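Local coordinates for probable outer membrane protein (Pseudomonas aeruginosa, PDB 3DWO) that probably carries long-chain fatty acids or other hydrophobic compounds across the outer membrane, as a beta-barrel channel of the FadL family, at residues M120-T125 against P371-G376. Numbering follows the deposited sequence.
Sequences MGMRST and PRIPDG. With C8E ((hydroxyethyloxy)tri(ethyloxy)octane), chain E; C8E ((hydroxyethyloxy)tri(ethyloxy)octane), chain D.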
loop_
_atom_site.group_PDB
_atom_site.type_symbol
_atom_site.label_atom_id
_atom_site.label_comp_id
_atom_site.label_asym_id
_atom_site.label_seq_id
_atom_site.Cartn_x
_atom_site.Cartn_y
_atom_site.Cartn_z
ATOM N N MET A 120 -4.458 1.279 2.688
ATOM C CA MET A 120 -3.239 1.553 1.946
ATOM C C MET A 120 -2.095 2.044 2.814
ATOM O O MET A 120 -2.294 2.800 3.770
ATOM C CB MET A 120 -3.545 2.586 0.859
ATOM C CG MET A 120 -3.124 2.162 -0.533
ATOM S SD MET A 120 -4.280 2.707 -1.808
ATOM C CE MET A 120 -4.132 4.524 -1.622
ATOM N N GLY A 121 -0.890 1.612 2.465
ATOM C CA GLY A 121 0.276 2.018 3.219
ATOM C C GLY A 121 1.581 1.477 2.670
ATOM O O GLY A 121 1.705 0.281 2.405
ATOM N N MET A 122 2.551 2.364 2.482
ATOM C CA MET A 122 3.871 1.970 2.006
ATOM C C MET A 122 4.834 3.103 2.288
ATOM O O MET A 122 4.432 4.259 2.437
ATOM C CB MET A 122 3.866 1.641 0.511
ATOM C CG MET A 122 5.226 1.177 -0.036
ATOM S SD MET A 122 6.163 -0.039 0.970
ATOM C CE MET A 122 4.945 -1.349 1.161
ATOM N N ARG A 123 6.110 2.771 2.368
ATOM C CA ARG A 123 7.098 3.780 2.670
ATOM C C ARG A 123 8.474 3.307 2.237
ATOM O O ARG A 123 8.815 2.142 2.406
ATOM C CB ARG A 123 7.076 4.044 4.178
ATOM C CG ARG A 123 8.070 5.074 4.686
ATOM C CD ARG A 123 7.895 5.249 6.192
ATOM N NE ARG A 123 8.462 6.497 6.706
ATOM C CZ ARG A 123 9.759 6.755 6.801
ATOM N NH1 ARG A 123 10.651 5.850 6.411
ATOM N NH2 ARG A 123 10.163 7.917 7.296
ATOM N N SER A 124 9.246 4.208 1.643
ATOM C CA SER A 124 10.600 3.890 1.241
ATOM C C SER A 124 11.359 5.204 1.263
ATOM O O SER A 124 10.907 6.195 0.697
ATOM C CB SER A 124 10.637 3.235 -0.161
ATOM O OG SER A 124 10.051 4.050 -1.167
ATOM N N THR A 125 12.501 5.219 1.948
ATOM C CA THR A 125 13.311 6.424 2.043
ATOM C C THR A 125 14.766 6.106 1.726
ATOM O O THR A 125 15.469 5.494 2.529
ATOM C CB THR A 125 13.212 7.062 3.458
ATOM O OG1 THR A 125 13.650 6.126 4.453
ATOM C CG2 THR A 125 11.780 7.463 3.760
ATOM N N PRO A 371 12.254 2.408 -7.618
ATOM C CA PRO A 371 12.604 2.369 -6.189
ATOM C C PRO A 371 11.516 2.738 -5.178
ATOM O O PRO A 371 11.633 2.394 -4.004
ATOM C CB PRO A 371 13.804 3.318 -6.103
ATOM C CG PRO A 371 14.390 3.248 -7.502
ATOM C CD PRO A 371 13.155 3.319 -8.342
ATOM N N ARG A 372 10.473 3.438 -5.620
ATOM C CA ARG A 372 9.390 3.830 -4.708
ATOM C C ARG A 372 8.679 2.613 -4.119
ATOM O O ARG A 372 8.495 2.515 -2.903
ATOM C CB ARG A 372 8.349 4.694 -5.428
ATOM C CG ARG A 372 8.899 5.953 -6.032
ATOM C CD ARG A 372 7.800 6.971 -6.332
ATOM N NE ARG A 372 8.408 8.276 -6.572
ATOM C CZ ARG A 372 8.649 8.792 -7.771
ATOM N NH1 ARG A 372 8.320 8.131 -8.874
ATOM N NH2 ARG A 372 9.264 9.961 -7.858
ATOM N N ILE A 373 8.276 1.700 -5.001
ATOM C CA ILE A 373 7.570 0.474 -4.624
ATOM C C ILE A 373 8.240 -0.676 -5.385
ATOM O O ILE A 373 7.718 -1.155 -6.389
ATOM C CB ILE A 373 6.086 0.516 -5.062
ATOM C CG1 ILE A 373 5.429 1.836 -4.636
ATOM C CG2 ILE A 373 5.341 -0.665 -4.457
ATOM C CD1 ILE A 373 5.253 1.995 -3.138
ATOM N N PRO A 374 9.411 -1.123 -4.919
ATOM C CA PRO A 374 10.111 -2.215 -5.599
ATOM C C PRO A 374 9.725 -3.598 -5.084
ATOM O O PRO A 374 10.585 -4.327 -4.596
ATOM C CB PRO A 374 11.567 -1.902 -5.304
ATOM C CG PRO A 374 11.486 -1.452 -3.846
ATOM C CD PRO A 374 10.250 -0.539 -3.850
ATOM N N ASP A 375 8.456 -3.985 -5.183
ATOM C CA ASP A 375 8.111 -5.308 -4.670
ATOM C C ASP A 375 7.941 -6.385 -5.735
ATOM O O ASP A 375 7.967 -6.116 -6.936
ATOM C CB ASP A 375 6.867 -5.244 -3.761
ATOM C CG ASP A 375 5.574 -5.256 -4.528
ATOM O OD1 ASP A 375 5.498 -4.572 -5.570
ATOM O OD2 ASP A 375 4.627 -5.939 -4.079
ATOM N N GLY A 376 7.803 -7.618 -5.264
ATOM C CA GLY A 376 7.630 -8.753 -6.146
ATOM C C GLY A 376 6.650 -9.688 -5.476
ATOM O O GLY A 376 6.129 -9.372 -4.398
HETATM C C1 C8E E . 2.923 4.572 7.467
HETATM C C2 C8E E . 3.424 3.605 6.500
HETATM C C3 C8E E . 2.420 2.665 6.011
HETATM C C4 C8E E . 2.554 1.441 6.781
HETATM C C5 C8E E . 2.493 0.290 5.857
HETATM C C6 C8E E . 2.168 -0.912 6.591
HETATM C C7 C8E E . 2.416 -1.906 5.568
HETATM C C8 C8E E . 3.145 -3.021 6.184
HETATM O O9 C8E E . 3.231 -4.349 5.715
HETATM C C10 C8E E . 2.057 -5.122 5.573
HETATM C C11 C8E E . 2.539 -6.441 5.054
HETATM O O12 C8E E . 3.279 -6.275 3.828
HETATM C C13 C8E E . 4.076 -7.424 3.424
HETATM C C14 C8E E . 5.415 -7.378 2.622
HETATM O O15 C8E E . 6.632 -6.605 2.828
HETATM C C16 C8E E . 6.568 -5.345 2.128
HETATM C C17 C8E E . 7.115 -5.384 0.692
HETATM O O18 C8E E . 8.369 -4.784 0.311
HETATM C C19 C8E E . 8.215 -3.400 -0.112
HETATM C C20 C8E E . 8.469 -2.906 -1.583
HETATM O O21 C8E E . 7.339 -2.603 -2.406
HETATM C C1 C8E D . 6.173 0.575 -8.804
HETATM C C2 C8E D . 6.169 1.924 -8.248
HETATM C C3 C8E D . 4.862 2.559 -8.156
HETATM C C4 C8E D . 5.054 3.838 -7.494
HETATM C C5 C8E D . 3.756 4.288 -6.932
HETATM C C6 C8E D . 3.975 5.282 -5.898
HETATM C C7 C8E D . 2.678 5.936 -5.901
HETATM C C8 C8E D . 2.290 6.256 -4.507
HETATM O O9 C8E D . 1.832 7.507 -4.013
HETATM C C10 C8E D . 2.678 8.636 -4.121
HETATM C C11 C8E D . 1.910 9.775 -3.528
HETATM O O12 C8E D . 1.240 10.525 -4.555
HETATM C C13 C8E D . 1.725 11.886 -4.771
HETATM C C14 C8E D . 2.936 12.304 -5.663
HETATM O O15 C8E D . 3.063 13.299 -6.723
HETATM C C16 C8E D . 2.776 12.747 -8.024
HETATM C C17 C8E D . 3.998 12.175 -8.767
HETATM O O18 C8E D . 5.362 12.476 -8.402
HETATM C C19 C8E D . 5.900 13.638 -9.088
HETATM C C20 C8E D . 7.211 13.594 -9.957
HETATM O O21 C8E D . 8.464 13.939 -9.347
#
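Ser124 and Arg372 share the hydrogen bond that ties strand 110-125 to the loop between strands 351-360 and 378-388: Ser124 OG donates to Arg372 O over 2.8 Å. The hydroxyl meets the carbonyl well off its C=O direction (C=O...OG 119°) and tilted 17° from the carbonyl plane. The neighbouring Pro371 O accepts a hydrogen bond from Trp126 NE1, just past the strand end. The apolar contact lies two residues back along the strand and one on in the loop, where Met122 CG meets Ile373 CD1 at 3.2 Å, tighter than usual for two carbons. Met122 sends CG out opposite the backbone N (chi1 -178°), towards Ile373, then folds back, leaving CE beside C19 of detergent chain E. In this FadL-family barrel the contact joins an interior loop to a wall strand, between two bound C8E molecules. Detergent chain D runs along Ile373, its C4 3.5 Å from CG1, while O21 of chain E comes within 3.5 Å of CG2. Inverse gamma turn 373-375, centred on Pro374, brings Asp375 to that same end of chain E. Beyond both segments the Arg372 guanidinium is hydrogen-bonded to Gln175 and Tyr331, and Asp375 forms a salt bridge with Arg378.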